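Local coordinates for protein CopN (Chlamydia pneumoniae, PDB 4NRH) that probably acts as a gatekeeper of type III secretion, forming a complex with a chaperone that directs the secretion of translocators, at residues R35-A40 with D69-T74; I41-S46 with P77-L82; D200-R205 with F270-Q275; G264-F269 with N296-V301. One frame throughout, in Å; residues are numbered along the deposited sequence.

How the contacts relate
From the N terminus, helix 31-40 and the loop 41-46 that follows it give the first halves of contacts 1 and 2. Contact 1 closes when helix 61-74 returns to residues 35-40, and contact 2 when the start of helix 80-97 reaches the loop, so the two cross along the chain. They touch through Leu71 and Ile41, both in the HrpJ-like domain. Contacts 3 and 4 come later, beyond the chain's centre, their centres about 54 to 77 Å from those of contacts 1 and 2. These also cross: contact 3 ties helix 179-215 to the end of helix 259-272, and contact 4 ties helix 259-272 to helix 284-301. Leu268 packs on Tyr201 and Arg205.

Contact 1 of 4, residues R35-A40 with D69-T74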
loop_
_atom_site.group_PDB
_atom_site.type_symbol
_atom_site.label_atom_id
_atom_site.label_comp_id
_atom_site.label_asym_id
_atom_site.label_seq_id
_atom_site.Cartn_x
_atom_site.Cartn_y
_atom_site.Cartn_z
ATOM N N ARG A 35 -27.228 -33.116 10.339
ATOM C CA ARG A 35 -27.820 -34.354 10.836
ATOM C C ARG A 35 -28.761 -34.961 9.799
ATOM O O ARG A 35 -28.859 -36.182 9.679
ATOM C CB ARG A 35 -28.566 -34.112 12.151
ATOM C CG ARG A 35 -27.658 -33.809 13.333
ATOM C CD ARG A 35 -28.447 -33.728 14.632
ATOM N NE ARG A 35 -29.320 -32.559 14.669
ATOM C CZ ARG A 35 -28.971 -31.387 15.187
ATOM N NH1 ARG A 35 -27.765 -31.226 15.715
ATOM N NH2 ARG A 35 -29.827 -30.373 15.180
ATOM N N GLY A 36 -29.451 -34.103 9.056
ATOM C CA GLY A 36 -30.344 -34.548 8.002
ATOM C C GLY A 36 -29.595 -35.307 6.923
ATOM O O GLY A 36 -30.085 -36.304 6.395
ATOM N N LEU A 37 -28.401 -34.824 6.595
ATOM C CA LEU A 37 -27.538 -35.491 5.628
ATOM C C LEU A 37 -27.053 -36.825 6.183
ATOM O O LEU A 37 -27.043 -37.838 5.482
ATOM C CB LEU A 37 -26.350 -34.598 5.263
ATOM C CG LEU A 37 -25.297 -35.200 4.331
ATOM C CD1 LEU A 37 -25.935 -35.685 3.036
ATOM C CD2 LEU A 37 -24.192 -34.191 4.046
ATOM N N ARG A 38 -26.646 -36.808 7.449
ATOM C CA ARG A 38 -26.196 -38.009 8.144
ATOM C C ARG A 38 -27.271 -39.091 8.182
ATOM O O ARG A 38 -26.988 -40.269 7.964
ATOM C CB ARG A 38 -25.766 -37.659 9.570
ATOM C CG ARG A 38 -25.300 -38.848 10.389
ATOM C CD ARG A 38 -25.333 -38.528 11.872
ATOM N NE ARG A 38 -26.693 -38.269 12.334
ATOM C CZ ARG A 38 -27.000 -37.836 13.553
ATOM N NH1 ARG A 38 -26.041 -37.607 14.441
ATOM N NH2 ARG A 38 -28.268 -37.629 13.884
ATOM N N ASP A 39 -28.504 -38.681 8.459
ATOM C CA ASP A 39 -29.619 -39.614 8.583
ATOM C C ASP A 39 -30.054 -40.183 7.235
ATOM O O ASP A 39 -30.722 -41.216 7.177
ATOM C CB ASP A 39 -30.807 -38.931 9.265
ATOM C CG ASP A 39 -30.510 -38.542 10.701
ATOM O OD1 ASP A 39 -29.544 -39.082 11.280
ATOM O OD2 ASP A 39 -31.243 -37.690 11.249
ATOM N N ALA A 40 -29.676 -39.508 6.155
ATOM C CA ALA A 40 -30.045 -39.943 4.812
ATOM C C ALA A 40 -29.069 -40.984 4.272
ATOM O O ALA A 40 -29.347 -41.649 3.273
ATOM C CB ALA A 40 -30.117 -38.751 3.871
ATOM N N ASP A 69 -16.280 -33.571 6.182
ATOM C CA ASP A 69 -15.452 -33.587 7.385
ATOM C C ASP A 69 -16.277 -34.010 8.596
ATOM O O ASP A 69 -15.818 -34.790 9.430
ATOM C CB ASP A 69 -14.818 -32.216 7.634
ATOM C CG ASP A 69 -13.820 -31.829 6.560
ATOM O OD1 ASP A 69 -13.204 -32.738 5.964
ATOM O OD2 ASP A 69 -13.648 -30.618 6.316
ATOM N N TYR A 70 -17.496 -33.484 8.685
ATOM C CA TYR A 70 -18.392 -33.804 9.789
ATOM C C TYR A 70 -18.810 -35.272 9.773
ATOM O O TYR A 70 -18.798 -35.937 10.808
ATOM C CB TYR A 70 -19.638 -32.914 9.750
ATOM C CG TYR A 70 -20.819 -33.518 10.477
ATOM C CD1 TYR A 70 -20.858 -33.555 11.865
ATOM C CD2 TYR A 70 -21.888 -34.063 9.777
ATOM C CE1 TYR A 70 -21.929 -34.113 12.536
ATOM C CE2 TYR A 70 -22.965 -34.623 10.440
ATOM C CZ TYR A 70 -22.980 -34.644 11.820
ATOM O OH TYR A 70 -24.048 -35.199 12.488
ATOM N N LEU A 71 -19.183 -35.764 8.595
ATOM C CA LEU A 71 -19.654 -37.139 8.445
ATOM C C LEU A 71 -18.582 -38.145 8.847
ATOM O O LEU A 71 -18.864 -39.121 9.542
ATOM C CB LEU A 71 -20.101 -37.396 7.004
ATOM C CG LEU A 71 -21.362 -36.662 6.544
ATOM C CD1 LEU A 71 -21.602 -36.891 5.060
ATOM C CD2 LEU A 71 -22.566 -37.101 7.362
ATOM N N VAL A 72 -17.355 -37.902 8.401
ATOM C CA VAL A 72 -16.225 -38.753 8.754
ATOM C C VAL A 72 -15.972 -38.741 10.262
ATOM O O VAL A 72 -15.707 -39.780 10.868
ATOM C CB VAL A 72 -14.943 -38.310 8.012
ATOM C CG1 VAL A 72 -13.717 -39.003 8.586
ATOM C CG2 VAL A 72 -15.068 -38.592 6.521
ATOM N N GLN A 73 -16.078 -37.562 10.864
ATOM C CA GLN A 73 -15.762 -37.388 12.278
ATOM C C GLN A 73 -16.837 -37.947 13.210
ATOM O O GLN A 73 -16.526 -38.462 14.282
ATOM C CB GLN A 73 -15.529 -35.905 12.586
ATOM C CG GLN A 73 -14.890 -35.647 13.943
ATOM C CD GLN A 73 -14.665 -34.172 14.215
ATOM O OE1 GLN A 73 -14.863 -33.328 13.340
ATOM N NE2 GLN A 73 -14.251 -33.854 15.435
ATOM N N THR A 74 -18.100 -37.847 12.804
ATOM C CA THR A 74 -19.206 -38.216 13.684
ATOM C C THR A 74 -19.554 -39.702 13.642
ATOM O O THR A 74 -20.254 -40.201 14.522
ATOM C CB THR A 74 -20.480 -37.409 13.351
ATOM O OG1 THR A 74 -21.415 -37.522 14.433
ATOM C CG2 THR A 74 -21.129 -37.920 12.070
HETATM O O HOH W 1 -23.798 -38.084 15.235
#
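Leu71 reaches across to Arg38 and Leu37 with one methyl for each. Its CG stands anti to the carbonyl carbon (chi1 -68°); beyond it Leu71 CD2 lies 3.8 Å from Arg38 CA, while CD1 meets Leu37 CD2 at 3.9 Å, the two leucine side chains crossing at about a right angle. Tyr70 extends its ring toward the other helix, and its OH ends 3.6 Å from Arg38 CD and 4.0 Å from Arg35 CG. Thr74 CG2 covers one face of the ring, toward the rim. Segments 35-40 and 69-74, from helices 31-40 and 61-74 of the all-helical HrpJ-like region, have local axes at 63°. Arg38 is bent at chi3 (64°), which places NE for a side-on grip on its neighbour: NE and NH2 of Arg38 both hydrogen-bond Asp39 OD1, at 3.1 Å and 3.2 Å, as part of a salt bridge, NE from above the carboxylate plane and NH2 on the syn side. Arg35 CG rests on one face of this guanidinium. A water lies between Arg38 NH1 and Thr74 OG1; its bond to NH1 is weak and very short, so this link is doubtful. The charged end of Arg35 turns to other partners, forming salt bridges with Asp17 and Asp20.

Contact 2 of 4, residues I41-S46 with P77-L82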
loop_
_atom_site.group_PDB
_atom_site.type_symbol
_atom_site.label_atom_id
_atom_site.label_comp_id
_atom_site.label_asym_id
_atom_site.label_seq_id
_atom_site.Cartn_x
_atom_site.Cartn_y
_atom_site.Cartn_z
ATOM N N ILE A 41 -27.928 -41.123 4.937
ATOM C CA ILE A 41 -26.889 -42.045 4.493
ATOM C C ILE A 41 -26.915 -43.333 5.311
ATOM O O ILE A 41 -26.684 -43.318 6.520
ATOM C CB ILE A 41 -25.491 -41.407 4.591
ATOM C CG1 ILE A 41 -25.439 -40.117 3.773
ATOM C CG2 ILE A 41 -24.423 -42.379 4.118
ATOM C CD1 ILE A 41 -24.228 -39.265 4.058
ATOM N N GLY A 42 -27.201 -44.446 4.642
ATOM C CA GLY A 42 -27.279 -45.739 5.298
ATOM C C GLY A 42 -25.925 -46.377 5.539
ATOM O O GLY A 42 -24.920 -45.968 4.955
ATOM N N ASP A 43 -25.902 -47.380 6.413
ATOM C CA ASP A 43 -24.675 -48.089 6.767
ATOM C C ASP A 43 -24.016 -48.750 5.559
ATOM O O ASP A 43 -22.799 -48.927 5.525
ATOM C CB ASP A 43 -24.966 -49.147 7.835
ATOM C CG ASP A 43 -25.343 -48.538 9.171
ATOM O OD1 ASP A 43 -25.176 -47.313 9.335
ATOM O OD2 ASP A 43 -25.804 -49.286 10.058
ATOM N N ASP A 44 -24.830 -49.114 4.574
ATOM C CA ASP A 44 -24.352 -49.857 3.414
ATOM C C ASP A 44 -24.132 -48.957 2.201
ATOM O O ASP A 44 -24.036 -49.438 1.073
ATOM C CB ASP A 44 -25.337 -50.974 3.063
ATOM C CG ASP A 44 -26.733 -50.452 2.774
ATOM O OD1 ASP A 44 -27.038 -49.306 3.171
ATOM O OD2 ASP A 44 -27.525 -51.186 2.147
ATOM N N ALA A 45 -24.052 -47.652 2.440
ATOM C CA ALA A 45 -23.869 -46.689 1.360
ATOM C C ALA A 45 -22.456 -46.736 0.787
ATOM O O ALA A 45 -21.475 -46.798 1.527
ATOM C CB ALA A 45 -24.189 -45.284 1.846
ATOM N N SER A 46 -22.364 -46.703 -0.538
ATOM C CA SER A 46 -21.079 -46.667 -1.224
ATOM C C SER A 46 -20.569 -45.230 -1.287
ATOM O O SER A 46 -21.347 -44.293 -1.102
ATOM C CB SER A 46 -21.207 -47.255 -2.633
ATOM O OG SER A 46 -22.061 -46.463 -3.440
ATOM N N PRO A 77 -17.859 -46.236 16.005
ATOM C CA PRO A 77 -17.180 -47.515 15.748
ATOM C C PRO A 77 -18.065 -48.610 15.146
ATOM O O PRO A 77 -17.569 -49.403 14.346
ATOM C CB PRO A 77 -16.700 -47.936 17.141
ATOM C CG PRO A 77 -16.497 -46.662 17.859
ATOM C CD PRO A 77 -17.585 -45.745 17.370
ATOM N N SER A 78 -19.338 -48.662 15.532
ATOM C CA SER A 78 -20.242 -49.703 15.042
ATOM C C SER A 78 -20.400 -49.656 13.524
ATOM O O SER A 78 -20.581 -50.688 12.878
ATOM C CB SER A 78 -21.616 -49.581 15.705
ATOM O OG SER A 78 -22.164 -48.288 15.510
ATOM N N GLN A 79 -20.330 -48.454 12.960
ATOM C CA GLN A 79 -20.475 -48.280 11.522
ATOM C C GLN A 79 -19.111 -48.124 10.860
ATOM O O GLN A 79 -18.839 -47.118 10.203
ATOM C CB GLN A 79 -21.355 -47.069 11.212
ATOM C CG GLN A 79 -22.726 -47.108 11.872
ATOM C CD GLN A 79 -23.478 -45.798 11.728
ATOM O OE1 GLN A 79 -23.325 -44.888 12.542
ATOM N NE2 GLN A 79 -24.289 -45.694 10.683
ATOM N N GLY A 80 -18.258 -49.126 11.044
ATOM C CA GLY A 80 -16.906 -49.100 10.517
ATOM C C GLY A 80 -16.860 -49.050 9.002
ATOM O O GLY A 80 -16.086 -48.290 8.421
ATOM N N LYS A 81 -17.691 -49.871 8.368
ATOM C CA LYS A 81 -17.752 -49.942 6.912
ATOM C C LYS A 81 -18.150 -48.598 6.307
ATOM O O LYS A 81 -17.596 -48.176 5.292
ATOM C CB LYS A 81 -18.736 -51.030 6.476
ATOM C CG LYS A 81 -18.304 -52.441 6.852
ATOM C CD LYS A 81 -17.087 -52.903 6.065
ATOM C CE LYS A 81 -17.459 -53.303 4.647
ATOM N NZ LYS A 81 -16.335 -54.003 3.966
ATOM N N LEU A 82 -19.118 -47.936 6.935
ATOM C CA LEU A 82 -19.570 -46.622 6.489
ATOM C C LEU A 82 -18.443 -45.597 6.583
ATOM O O LEU A 82 -18.234 -44.808 5.660
ATOM C CB LEU A 82 -20.771 -46.153 7.314
ATOM C CG LEU A 82 -21.887 -45.359 6.621
ATOM C CD1 LEU A 82 -22.436 -44.286 7.555
ATOM C CD2 LEU A 82 -21.444 -44.750 5.294
#
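Leu82 meets Gly42 and Ile41 in an unstaggered conformation, with chi1 -143° and chi2 -144° both well away from the usual values. As modelled, chi1 puts Leu82 CG 3.5 Å from Gly42 O and 3.8 Å from Asp43 O, and CD2 lies by Gly42 O as well as by Ile41 and Ala45. Ile41 CG2, anti to its backbone N, meets Leu82 CD2 at 4.0 Å; the two side chains cross at about a right angle. Ala45 CB approaches the same Leu82 CD2 at 4.4 Å. One leucine side chain therefore packs on both polar carbonyls and apolar groups of the loop. The loop is shaped by a type I beta turn from Gly42 to Ala45, closed by a hydrogen bond from Ala45 N to Gly42 O at 3.1 Å, so the carbonyl that Leu82 touches is also engaged within the turn. Beside it, Asp43 and Gln79 bring carboxylate and amide together, but OD1 of Asp43 and NE2 of Gln79 are too close in the model, and the details of that pairing are doubtful. Gln79 occupies the N-cap position of helix 80-97, and Ser46 that of helix 47-57, where its OG caps the backbone N of Asp49. The contact thus sets the connection between helices 31-40 and 47-57 against the first turn of helix 80-97, with Ile41 also packing on Ile50 and Leu53 of helix 47-57.

Contact 3 of 4, residues D200-R205 with F270-Q275; sequences DYFESR and FSALRQ
Tyr201 and Gln275 are the residues whose backbones come nearest, their CA atoms 7.4 Å apart, where the long helix 179-215 passes the last turn of helix 259-272 and the residues after it. Tyr201 carries most of the contact. Its CG is anti to the backbone N (chi1 178°), and the ring lies against Ala272 and Gln275, both on the same side of its plane and both met obliquely, with Arg205 CG over the other side, offset toward the rim. Tyr201 CE2 lies 3.6 Å from Ala272 CB, and Tyr201 CE1 3.5 Å from Gln275 CB. Tyr201 OH goes furthest, coming to 3.2 Å from Ser271 CB. Ser271 OG is itself hydrogen-bonded to Asn267 O, one turn back in its own helix. Phe202, with CG anti to its carbonyl carbon, adds a lighter touch, its CZ at 4.1 Å from Ala272 CB; one face of its ring is covered toward the rim by Tyr201 CD2, and it stacks edge-to-face with Tyr233 of helix 226-237. Phe270 and Leu273 turn to another surface, packing on Leu46 of the chaperone SycD chain. No hydrogen bond links the two segments, so the join within the third helical domain rests on van der Waals packing of aromatic carbons against the small side chain of Ala272 and the aliphatic stem of Gln275.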
loop_
_atom_site.group_PDB
_atom_site.type_symbol
_atom_site.label_atom_id
_atom_site.label_comp_id
_atom_site.label_asym_id
_atom_site.label_seq_id
_atom_site.Cartn_x
_atom_site.Cartn_y
_atom_site.Cartn_z
ATOM N N ASP A 200 -12.372 7.469 -4.206
ATOM C CA ASP A 200 -13.115 7.856 -3.013
ATOM C C ASP A 200 -13.066 9.367 -2.815
ATOM O O ASP A 200 -14.074 9.993 -2.483
ATOM C CB ASP A 200 -12.561 7.143 -1.777
ATOM C CG ASP A 200 -13.237 7.589 -0.492
ATOM O OD1 ASP A 200 -12.808 8.612 0.085
ATOM O OD2 ASP A 200 -14.197 6.918 -0.058
ATOM N N TYR A 201 -11.886 9.944 -3.019
ATOM C CA TYR A 201 -11.697 11.378 -2.855
ATOM C C TYR A 201 -12.513 12.175 -3.868
ATOM O O TYR A 201 -13.248 13.090 -3.500
ATOM C CB TYR A 201 -10.214 11.738 -2.983
ATOM C CG TYR A 201 -9.931 13.218 -2.862
ATOM C CD1 TYR A 201 -10.072 13.872 -1.646
ATOM C CD2 TYR A 201 -9.525 13.961 -3.963
ATOM C CE1 TYR A 201 -9.817 15.224 -1.529
ATOM C CE2 TYR A 201 -9.266 15.315 -3.855
ATOM C CZ TYR A 201 -9.414 15.940 -2.634
ATOM O OH TYR A 201 -9.160 17.286 -2.513
ATOM N N PHE A 202 -12.398 11.812 -5.141
ATOM C CA PHE A 202 -13.076 12.545 -6.205
ATOM C C PHE A 202 -14.590 12.354 -6.192
ATOM O O PHE A 202 -15.331 13.269 -6.541
ATOM C CB PHE A 202 -12.503 12.144 -7.566
ATOM C CG PHE A 202 -11.087 12.599 -7.778
ATOM C CD1 PHE A 202 -10.747 13.934 -7.628
ATOM C CD2 PHE A 202 -10.097 11.695 -8.118
ATOM C CE1 PHE A 202 -9.446 14.358 -7.818
ATOM C CE2 PHE A 202 -8.795 12.113 -8.309
ATOM C CZ PHE A 202 -8.469 13.447 -8.159
ATOM N N GLU A 203 -15.049 11.169 -5.794
ATOM C CA GLU A 203 -16.484 10.895 -5.725
ATOM C C GLU A 203 -17.184 11.879 -4.793
ATOM O O GLU A 203 -18.325 12.273 -5.028
ATOM C CB GLU A 203 -16.744 9.460 -5.260
ATOM C CG GLU A 203 -18.222 9.106 -5.151
ATOM C CD GLU A 203 -18.454 7.634 -4.876
ATOM O OE1 GLU A 203 -17.580 6.998 -4.252
ATOM O OE2 GLU A 203 -19.517 7.115 -5.279
ATOM N N SER A 204 -16.490 12.266 -3.729
ATOM C CA SER A 204 -17.015 13.233 -2.775
ATOM C C SER A 204 -16.860 14.676 -3.260
ATOM O O SER A 204 -17.801 15.467 -3.188
ATOM C CB SER A 204 -16.325 13.062 -1.420
ATOM O OG SER A 204 -16.422 14.243 -0.644
ATOM N N ARG A 205 -15.672 15.012 -3.753
ATOM C CA ARG A 205 -15.329 16.402 -4.048
ATOM C C ARG A 205 -15.854 16.921 -5.391
ATOM O O ARG A 205 -16.220 18.091 -5.499
ATOM C CB ARG A 205 -13.810 16.586 -4.001
ATOM C CG ARG A 205 -13.146 16.086 -2.726
ATOM C CD ARG A 205 -13.703 16.759 -1.484
ATOM N NE ARG A 205 -13.752 18.212 -1.616
ATOM C CZ ARG A 205 -14.336 19.019 -0.737
ATOM N NH1 ARG A 205 -14.915 18.516 0.345
ATOM N NH2 ARG A 205 -14.335 20.330 -0.936
ATOM N N PHE A 270 -4.458 19.403 -6.959
ATOM C CA PHE A 270 -3.422 19.802 -6.013
ATOM C C PHE A 270 -3.779 19.357 -4.598
ATOM O O PHE A 270 -2.925 18.871 -3.857
ATOM C CB PHE A 270 -3.207 21.318 -6.050
ATOM C CG PHE A 270 -1.993 21.775 -5.291
ATOM C CD1 PHE A 270 -2.077 22.087 -3.943
ATOM C CD2 PHE A 270 -0.764 21.881 -5.922
ATOM C CE1 PHE A 270 -0.961 22.500 -3.241
ATOM C CE2 PHE A 270 0.355 22.294 -5.226
ATOM C CZ PHE A 270 0.256 22.605 -3.884
ATOM N N SER A 271 -5.044 19.530 -4.233
ATOM C CA SER A 271 -5.532 19.104 -2.927
ATOM C C SER A 271 -5.446 17.588 -2.773
ATOM O O SER A 271 -5.251 17.077 -1.671
ATOM C CB SER A 271 -6.972 19.575 -2.715
ATOM O OG SER A 271 -7.089 20.969 -2.938
ATOM N N ALA A 272 -5.585 16.876 -3.888
ATOM C CA ALA A 272 -5.543 15.416 -3.885
ATOM C C ALA A 272 -4.167 14.883 -3.490
ATOM O O ALA A 272 -4.044 13.752 -3.020
ATOM C CB ALA A 272 -5.944 14.875 -5.250
ATOM N N LEU A 273 -3.136 15.698 -3.687
ATOM C CA LEU A 273 -1.766 15.281 -3.400
ATOM C C LEU A 273 -1.523 15.065 -1.908
ATOM O O LEU A 273 -0.599 14.348 -1.522
ATOM C CB LEU A 273 -0.775 16.314 -3.939
ATOM C CG LEU A 273 -0.808 16.556 -5.449
ATOM C CD1 LEU A 273 0.084 17.726 -5.820
ATOM C CD2 LEU A 273 -0.395 15.305 -6.203
ATOM N N ARG A 274 -2.352 15.685 -1.074
ATOM C CA ARG A 274 -2.248 15.503 0.370
ATOM C C ARG A 274 -3.420 14.715 0.948
ATOM O O ARG A 274 -3.466 14.464 2.151
ATOM C CB ARG A 274 -2.146 16.857 1.073
ATOM C CG ARG A 274 -3.437 17.656 1.070
ATOM C CD ARG A 274 -3.370 18.813 2.054
ATOM N NE ARG A 274 -4.409 19.805 1.804
ATOM C CZ ARG A 274 -5.621 19.769 2.349
ATOM N NH1 ARG A 274 -5.949 18.782 3.173
ATOM N NH2 ARG A 274 -6.506 20.716 2.068
ATOM N N GLN A 275 -4.362 14.326 0.095
ATOM C CA GLN A 275 -5.563 13.632 0.558
ATOM C C GLN A 275 -5.627 12.193 0.060
ATOM O O GLN A 275 -6.416 11.390 0.559
ATOM C CB GLN A 275 -6.819 14.387 0.120
ATOM C CG GLN A 275 -6.942 15.787 0.699
ATOM C CD GLN A 275 -7.235 15.777 2.187
ATOM O OE1 GLN A 275 -6.322 15.811 3.012
ATOM N NE2 GLN A 275 -8.515 15.730 2.537
#

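Contact 4 of 4, residues G264-F269 with N296-V301; sequences GVLNLF and NALDAV
Ala297 is the first residue of 296-301 to touch the other helix, its CB 4.0 Å from Leu266 CD2 and only slightly farther from CD1, so that the alanine methyl meets both ends of the leucine fork. Leu298 comes next and brings the two backbones nearest, its CA 6.7 Å from that of Leu266. With CG anti to the carbonyl carbon (chi1 -80°), its side chain slides past that of Leu266 in the opposite direction, and Leu298 CD2 reaches back to Leu266 CB at 3.6 Å. Both methyls of Leu298 lie by Asn267 OD1, CD1 the nearer at 3.3 Å, the asparagine side chain crossing the leucine at about a right angle. Within the two segments this amide oxygen meets only carbon atoms of Leu298, and no hydrogen bond joins them. One turn further on, Val301 CG2, also anti to the carbonyl carbon, closes on Leu266 CD1 at 4.1 Å. Leu266 is thus bordered by Ala297, Leu298 and Val301 along one side of helix 284-301, while Val247 and Val251 of helix 244-255 pack on it as well. Val301 also reaches Val259, Val262 and Thr263, earlier in the first helix. Nearly opposed in direction, at 165° between local axes 9.9 Å apart, helices 259-272 and 284-301 form an antiparallel pair in the helical bundle of the third helical domain of this gatekeeper family.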
loop_
_atom_site.group_PDB
_atom_site.type_symbol
_atom_site.label_atom_id
_atom_site.label_comp_id
_atom_site.label_asym_id
_atom_site.label_seq_id
_atom_site.Cartn_x
_atom_site.Cartn_y
_atom_site.Cartn_z
ATOM N N GLY A 264 -10.714 25.211 -10.938
ATOM C CA GLY A 264 -11.350 24.364 -9.945
ATOM C C GLY A 264 -10.812 22.945 -9.941
ATOM O O GLY A 264 -10.563 22.369 -8.880
ATOM N N VAL A 265 -10.635 22.382 -11.132
ATOM C CA VAL A 265 -10.105 21.029 -11.270
ATOM C C VAL A 265 -8.640 20.972 -10.840
ATOM O O VAL A 265 -8.218 20.034 -10.161
ATOM C CB VAL A 265 -10.238 20.518 -12.717
ATOM C CG1 VAL A 265 -9.545 19.174 -12.878
ATOM C CG2 VAL A 265 -11.704 20.407 -13.104
ATOM N N LEU A 266 -7.873 21.985 -11.235
ATOM C CA LEU A 266 -6.460 22.069 -10.874
ATOM C C LEU A 266 -6.278 22.131 -9.361
ATOM O O LEU A 266 -5.412 21.458 -8.804
ATOM C CB LEU A 266 -5.809 23.288 -11.529
ATOM C CG LEU A 266 -5.519 23.200 -13.027
ATOM C CD1 LEU A 266 -5.149 24.567 -13.581
ATOM C CD2 LEU A 266 -4.411 22.196 -13.292
ATOM N N ASN A 267 -7.097 22.947 -8.703
ATOM C CA ASN A 267 -7.077 23.037 -7.248
ATOM C C ASN A 267 -7.461 21.706 -6.615
ATOM O O ASN A 267 -6.942 21.329 -5.564
ATOM C CB ASN A 267 -8.017 24.140 -6.763
ATOM C CG ASN A 267 -7.450 25.527 -6.981
ATOM O OD1 ASN A 267 -6.235 25.725 -6.950
ATOM N ND2 ASN A 267 -8.328 26.497 -7.203
ATOM N N LEU A 268 -8.384 21.003 -7.263
ATOM C CA LEU A 268 -8.819 19.693 -6.801
ATOM C C LEU A 268 -7.681 18.680 -6.909
ATOM O O LEU A 268 -7.460 17.883 -5.997
ATOM C CB LEU A 268 -10.034 19.223 -7.601
ATOM C CG LEU A 268 -10.732 17.978 -7.062
ATOM C CD1 LEU A 268 -11.110 18.203 -5.612
ATOM C CD2 LEU A 268 -11.960 17.650 -7.896
ATOM N N PHE A 269 -6.971 18.712 -8.033
ATOM C CA PHE A 269 -5.812 17.849 -8.240
ATOM C C PHE A 269 -4.715 18.124 -7.217
ATOM O O PHE A 269 -4.110 17.194 -6.682
ATOM C CB PHE A 269 -5.256 18.022 -9.656
ATOM C CG PHE A 269 -6.029 17.276 -10.708
ATOM C CD1 PHE A 269 -7.060 16.420 -10.357
ATOM C CD2 PHE A 269 -5.719 17.428 -12.049
ATOM C CE1 PHE A 269 -7.769 15.733 -11.324
ATOM C CE2 PHE A 269 -6.425 16.743 -13.021
ATOM C CZ PHE A 269 -7.452 15.894 -12.657
ATOM N N ASN A 296 2.113 25.779 -11.218
ATOM C CA ASN A 296 2.482 26.543 -12.404
ATOM C C ASN A 296 1.318 26.657 -13.381
ATOM O O ASN A 296 1.116 27.703 -13.998
ATOM C CB ASN A 296 3.686 25.905 -13.101
ATOM C CG ASN A 296 4.972 26.081 -12.319
ATOM O OD1 ASN A 296 4.975 26.647 -11.225
ATOM N ND2 ASN A 296 6.075 25.600 -12.880
ATOM N N ALA A 297 0.562 25.573 -13.521
ATOM C CA ALA A 297 -0.593 25.550 -14.410
ATOM C C ALA A 297 -1.663 26.531 -13.946
ATOM O O ALA A 297 -2.273 27.225 -14.757
ATOM C CB ALA A 297 -1.166 24.142 -14.497
ATOM N N LEU A 298 -1.878 26.588 -12.635
ATOM C CA LEU A 298 -2.817 27.534 -12.039
ATOM C C LEU A 298 -2.461 28.982 -12.365
ATOM O O LEU A 298 -3.333 29.789 -12.682
ATOM C CB LEU A 298 -2.871 27.344 -10.522
ATOM C CG LEU A 298 -3.738 26.197 -10.008
ATOM C CD1 LEU A 298 -3.411 25.896 -8.555
ATOM C CD2 LEU A 298 -5.209 26.544 -10.164
ATOM N N ASP A 299 -1.174 29.302 -12.280
ATOM C CA ASP A 299 -0.694 30.651 -12.558
ATOM C C ASP A 299 -0.879 31.023 -14.027
ATOM O O ASP A 299 -1.327 32.125 -14.344
ATOM C CB ASP A 299 0.778 30.783 -12.162
ATOM C CG ASP A 299 0.990 30.664 -10.664
ATOM O OD1 ASP A 299 0.046 30.968 -9.902
ATOM O OD2 ASP A 299 2.098 30.268 -10.248
ATOM N N ALA A 300 -0.525 30.100 -14.916
ATOM C CA ALA A 300 -0.656 30.309 -16.355
ATOM C C ALA A 300 -2.109 30.531 -16.768
ATOM O O ALA A 300 -2.399 31.351 -17.640
ATOM C CB ALA A 300 -0.065 29.130 -17.114
ATOM N N VAL A 301 -3.015 29.790 -16.138
ATOM C CA VAL A 301 -4.435 29.837 -16.478
ATOM C C VAL A 301 -5.100 31.153 -16.068
ATOM O O VAL A 301 -5.922 31.697 -16.808
ATOM C CB VAL A 301 -5.196 28.651 -15.831
ATOM C CG1 VAL A 301 -6.700 28.885 -15.848
ATOM C CG2 VAL A 301 -4.851 27.351 -16.539
#